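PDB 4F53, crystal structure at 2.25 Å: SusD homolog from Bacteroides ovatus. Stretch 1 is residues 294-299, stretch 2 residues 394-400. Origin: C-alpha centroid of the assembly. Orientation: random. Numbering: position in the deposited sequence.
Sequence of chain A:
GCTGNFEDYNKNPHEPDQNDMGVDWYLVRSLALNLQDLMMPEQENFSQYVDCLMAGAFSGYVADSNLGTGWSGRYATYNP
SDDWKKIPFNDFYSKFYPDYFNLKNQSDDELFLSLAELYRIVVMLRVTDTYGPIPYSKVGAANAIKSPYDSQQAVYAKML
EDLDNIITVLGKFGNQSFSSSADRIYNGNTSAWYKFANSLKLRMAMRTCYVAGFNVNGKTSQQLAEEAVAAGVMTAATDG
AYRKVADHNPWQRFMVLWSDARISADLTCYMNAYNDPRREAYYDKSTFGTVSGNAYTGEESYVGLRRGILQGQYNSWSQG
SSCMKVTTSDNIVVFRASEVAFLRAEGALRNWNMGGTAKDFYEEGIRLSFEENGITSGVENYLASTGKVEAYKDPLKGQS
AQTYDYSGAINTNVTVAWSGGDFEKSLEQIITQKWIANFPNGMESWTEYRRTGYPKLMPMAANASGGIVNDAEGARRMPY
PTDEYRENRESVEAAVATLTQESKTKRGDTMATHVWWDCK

Stretch 1 294-299: NAYTGE
Stretch 2, residues 394-400: DPLKGQS

Neither stretch forms regular helix or strand, so the contact is one of loop against loop within a single chain, joining residues at least 99 positions apart and burying 243 Å² summed over both sides. The register runs antiparallel: CA of Ala295 lies 7.2 Å from CA of Ser400, CA of Tyr296 6.7 Å from CA of Gln399, and CA of Gly298 7.3 Å from CA of Pro395. At these spacings the gap is bridged by side chains and water, and no direct backbone-to-backbone hydrogen bond crosses it.

Stretch 2 is shaped by two overlapping turns. A type I turn spans Asp394 to Lys397, with Pro395 at -67/-13 and Leu396 at -94/-6, and is closed by Lys397 N to Asp394 O at 3.2 Å. Asp394, chi1 t (-174°) and chi2 -17°, folds its carboxylate back over this turn, so that OD1 accepts from Leu396 N at 3.0 Å and 160°. A type II turn follows, from Leu396 to Gln399, closed by Gln399 N to Leu396 O at 3.0 Å; Lys397 sits at -57/125 and Gly398 at 77/-2, a positive phi that favours glycine. The extended Lys397 side chain, t at all four chi angles, takes no part in the contact.

Gln399 emerges from the second turn at -72/161 with CA-to-CB pointing toward stretch 1. Its chi1 of -70° (m), chi2 of -67° (m) and chi3 of -50° curl the chain and bring both ends of its amide to Thr297. Thr297 N donates to Gln399 OE1 at 3.0 Å and 166°, while Gln399 NE2 donates to Thr297 OG1 at 2.9 Å and 155°. The pairing suits an amide, which offers an acceptor and a donor side by side; Thr297, at -99/-12 with chi1 p (70°), holds OG1 where it can complement its own backbone NH. Water 1 extends the network, donating to Gln399 OE1 at 2.7 Å and Ala295 O at 3.3 Å and accepting from Ser400 N at 2.9 Å.

Tyr296 (-64/127) starts with CA-to-CB sideways, but chi1 t (178°) and chi2 69° carry its ring closer to stretch 2. Pro395 O lies at the ring edge, near its plane, 3.6 Å from Tyr296 CE1. Leu396, chi1 m (-69°) and chi2 t (-178°), brings CD2 to 4.5 Å from Tyr296 CE1, a loose apolar contact. Gln399 OE1 approaches obliquely, 3.4 Å from Tyr296 CD1.

The phenol is anchored within its own stretch: Tyr296 OH donates to Glu299 O at 2.8 Å, tying ring to backbone across the intervening residues. Gly298 (-80/-162) leaves room for this arrangement, since an ideal CB there would lie 2.5 Å from Tyr296 OH and clash. Water 2 links the hydroxyl to the first turn, donating to Tyr296 OH at 3.1 Å and to Pro395 O at 2.9 Å. Pro395, its ring C-gamma endo, directs CB toward stretch 1, 4.0 Å from Tyr296 OH.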

ATOM      1  N   ASN A 294       2.991  -0.254  36.328  1.00 59.19           N
ATOM      2  CA  ASN A 294       4.071  -1.118  36.811  1.00 59.98           C
ATOM      3  C   ASN A 294       3.581  -2.465  37.355  1.00 62.79           C
ATOM      4  O   ASN A 294       4.359  -3.170  38.002  1.00 64.29           O
ATOM      5  CB  ASN A 294       4.970  -0.415  37.823  1.00 64.49           C
ATOM      6  CG  ASN A 294       6.052   0.365  37.136  1.00102.54           C
ATOM      7  OD1 ASN A 294       5.914   1.567  36.876  1.00 96.53           O
ATOM      8  ND2 ASN A 294       7.113  -0.333  36.742  1.00100.48           N
ATOM      9  N   ALA A 295       2.342  -2.875  37.014  1.00 56.81           N
ATOM     10  CA  ALA A 295       1.827  -4.192  37.412  1.00 56.65           C
ATOM     11  C   ALA A 295       2.376  -5.291  36.471  1.00 60.02           C
ATOM     12  O   ALA A 295       2.387  -6.464  36.846  1.00 61.45           O
ATOM     13  CB  ALA A 295       0.307  -4.191  37.418  1.00 57.19           C
ATOM     14  N   TYR A 296       2.854  -4.903  35.260  1.00 53.39           N
ATOM     15  CA  TYR A 296       3.430  -5.800  34.249  1.00 51.13           C
ATOM     16  C   TYR A 296       4.722  -6.459  34.772  1.00 57.75           C
ATOM     17  O   TYR A 296       5.638  -5.757  35.219  1.00 57.64           O
ATOM     18  CB  TYR A 296       3.697  -5.015  32.959  1.00 48.63           C
ATOM     19  CG  TYR A 296       4.344  -5.817  31.851  1.00 45.68           C
ATOM     20  CD1 TYR A 296       3.643  -6.824  31.188  1.00 45.16           C
ATOM     21  CD2 TYR A 296       5.636  -5.526  31.419  1.00 45.30           C
ATOM     22  CE1 TYR A 296       4.237  -7.566  30.170  1.00 42.94           C
ATOM     23  CE2 TYR A 296       6.212  -6.211  30.351  1.00 45.43           C
ATOM     24  CZ  TYR A 296       5.519  -7.250  29.746  1.00 50.80           C
ATOM     25  OH  TYR A 296       6.105  -7.956  28.723  1.00 50.11           O
ATOM     26  N   THR A 297       4.790  -7.804  34.706  1.00 56.39           N
ATOM     27  CA  THR A 297       5.911  -8.593  35.250  1.00 57.71           C
ATOM     28  C   THR A 297       6.929  -9.021  34.193  1.00 60.38           C
ATOM     29  O   THR A 297       8.006  -9.514  34.547  1.00 60.08           O
ATOM     30  CB  THR A 297       5.403  -9.836  36.010  1.00 64.56           C
ATOM     31  OG1 THR A 297       4.855 -10.772  35.081  1.00 68.01           O
ATOM     32  CG2 THR A 297       4.387  -9.491  37.085  1.00 62.82           C
ATOM     33  N   GLY A 298       6.583  -8.860  32.925  1.00 56.64           N
ATOM     34  CA  GLY A 298       7.469  -9.236  31.831  1.00 55.80           C
ATOM     35  C   GLY A 298       8.547  -8.205  31.547  1.00 59.65           C
ATOM     36  O   GLY A 298       8.827  -7.325  32.366  1.00 59.20           O
ATOM     37  N   GLU A 299       9.134  -8.306  30.359  1.00 56.35           N
ATOM     38  CA  GLU A 299      10.177  -7.414  29.856  1.00 56.06           C
ATOM     39  C   GLU A 299       9.635  -6.570  28.701  1.00 54.26           C
ATOM     40  O   GLU A 299       8.637  -6.948  28.076  1.00 52.25           O
ATOM     41  CB  GLU A 299      11.391  -8.237  29.373  1.00 58.74           C
ATOM     42  CG  GLU A 299      12.010  -9.138  30.443  1.00 80.44           C
ATOM     43  CD  GLU A 299      12.008 -10.646  30.208  1.00117.35           C
ATOM     44  OE1 GLU A 299      11.823 -11.089  29.048  1.00120.47           O
ATOM     45  OE2 GLU A 299      12.206 -11.387  31.198  1.00111.95           O
ATOM     46  N   ASP A 394       2.152 -13.882  22.719  1.00 43.92           N
ATOM     47  CA  ASP A 394       1.463 -12.692  23.241  1.00 43.20           C
ATOM     48  C   ASP A 394       2.130 -12.259  24.598  1.00 48.31           C
ATOM     49  O   ASP A 394       2.089 -13.017  25.569  1.00 49.77           O
ATOM     50  CB  ASP A 394      -0.065 -12.936  23.408  1.00 44.81           C
ATOM     51  CG  ASP A 394      -0.908 -11.723  23.817  1.00 49.22           C
ATOM     52  OD1 ASP A 394      -0.326 -10.714  24.309  1.00 48.37           O
ATOM     53  OD2 ASP A 394      -2.144 -11.790  23.685  1.00 49.02           O
ATOM     54  N   PRO A 395       2.771 -11.060  24.670  1.00 44.92           N
ATOM     55  CA  PRO A 395       3.451 -10.661  25.931  1.00 44.98           C
ATOM     56  C   PRO A 395       2.506 -10.416  27.112  1.00 48.39           C
ATOM     57  O   PRO A 395       2.959 -10.333  28.270  1.00 49.72           O
ATOM     58  CB  PRO A 395       4.190  -9.380  25.549  1.00 44.88           C
ATOM     59  CG  PRO A 395       3.452  -8.853  24.359  1.00 47.80           C
ATOM     60  CD  PRO A 395       2.947 -10.038  23.611  1.00 43.74           C
ATOM     61  N   LEU A 396       1.199 -10.325  26.831  1.00 42.54           N
ATOM     62  CA  LEU A 396       0.199 -10.082  27.866  1.00 42.88           C
ATOM     63  C   LEU A 396      -0.425 -11.383  28.412  1.00 48.49           C
ATOM     64  O   LEU A 396      -1.152 -11.333  29.408  1.00 49.38           O
ATOM     65  CB  LEU A 396      -0.883  -9.124  27.345  1.00 42.07           C
ATOM     66  CG  LEU A 396      -0.419  -7.658  27.108  1.00 44.57           C
ATOM     67  CD1 LEU A 396      -1.557  -6.808  26.650  1.00 43.51           C
ATOM     68  CD2 LEU A 396       0.194  -7.050  28.371  1.00 46.04           C
ATOM     69  N   LYS A 397      -0.090 -12.542  27.807  1.00 46.51           N
ATOM     70  CA  LYS A 397      -0.567 -13.866  28.233  1.00 48.50           C
ATOM     71  C   LYS A 397      -0.194 -14.124  29.712  1.00 54.72           C
ATOM     72  O   LYS A 397       0.970 -13.973  30.094  1.00 54.42           O
ATOM     73  CB  LYS A 397      -0.021 -14.976  27.320  1.00 49.79           C
ATOM     74  CG  LYS A 397      -0.538 -16.357  27.698  1.00 61.19           C
ATOM     75  CD  LYS A 397       0.367 -17.444  27.180  1.00 68.93           C
ATOM     76  CE  LYS A 397      -0.071 -18.806  27.651  1.00 72.10           C
ATOM     77  NZ  LYS A 397       0.723 -19.874  26.998  1.00 81.28           N
ATOM     78  N   GLY A 398      -1.208 -14.436  30.523  1.00 52.17           N
ATOM     79  CA  GLY A 398      -1.048 -14.686  31.948  1.00 53.56           C
ATOM     80  C   GLY A 398      -0.862 -13.464  32.841  1.00 58.55           C
ATOM     81  O   GLY A 398      -0.740 -13.622  34.060  1.00 60.56           O
ATOM     82  N   GLN A 399      -0.809 -12.236  32.262  1.00 53.04           N
ATOM     83  CA  GLN A 399      -0.644 -10.999  33.041  1.00 52.37           C
ATOM     84  C   GLN A 399      -1.932 -10.652  33.815  1.00 58.66           C
ATOM     85  O   GLN A 399      -3.006 -11.169  33.504  1.00 59.27           O
ATOM     86  CB  GLN A 399      -0.201  -9.814  32.157  1.00 50.82           C
ATOM     87  CG  GLN A 399       1.230  -9.910  31.619  1.00 43.95           C
ATOM     88  CD  GLN A 399       2.293  -9.808  32.700  1.00 62.49           C
ATOM     89  OE1 GLN A 399       2.292  -8.901  33.538  1.00 52.21           O
ATOM     90  NE2 GLN A 399       3.271 -10.697  32.660  1.00 57.80           N
ATOM     91  N   SER A 400      -1.802  -9.803  34.838  1.00 57.19           N
ATOM     92  CA  SER A 400      -2.886  -9.390  35.728  1.00 59.45           C
ATOM     93  C   SER A 400      -4.059  -8.733  34.980  1.00 62.47           C
ATOM     94  O   SER A 400      -3.872  -7.728  34.284  1.00 60.31           O
ATOM     95  CB  SER A 400      -2.358  -8.445  36.799  1.00 64.07           C
ATOM     96  OG  SER A 400      -3.333  -8.288  37.811  1.00 77.41           O
TER
HETATM   97  O   HOH W   1       0.807  -9.130  35.810  1.00 52.17           O
HETATM   98  O   HOH W   2       5.684 -11.003  28.807  1.00 54.22           O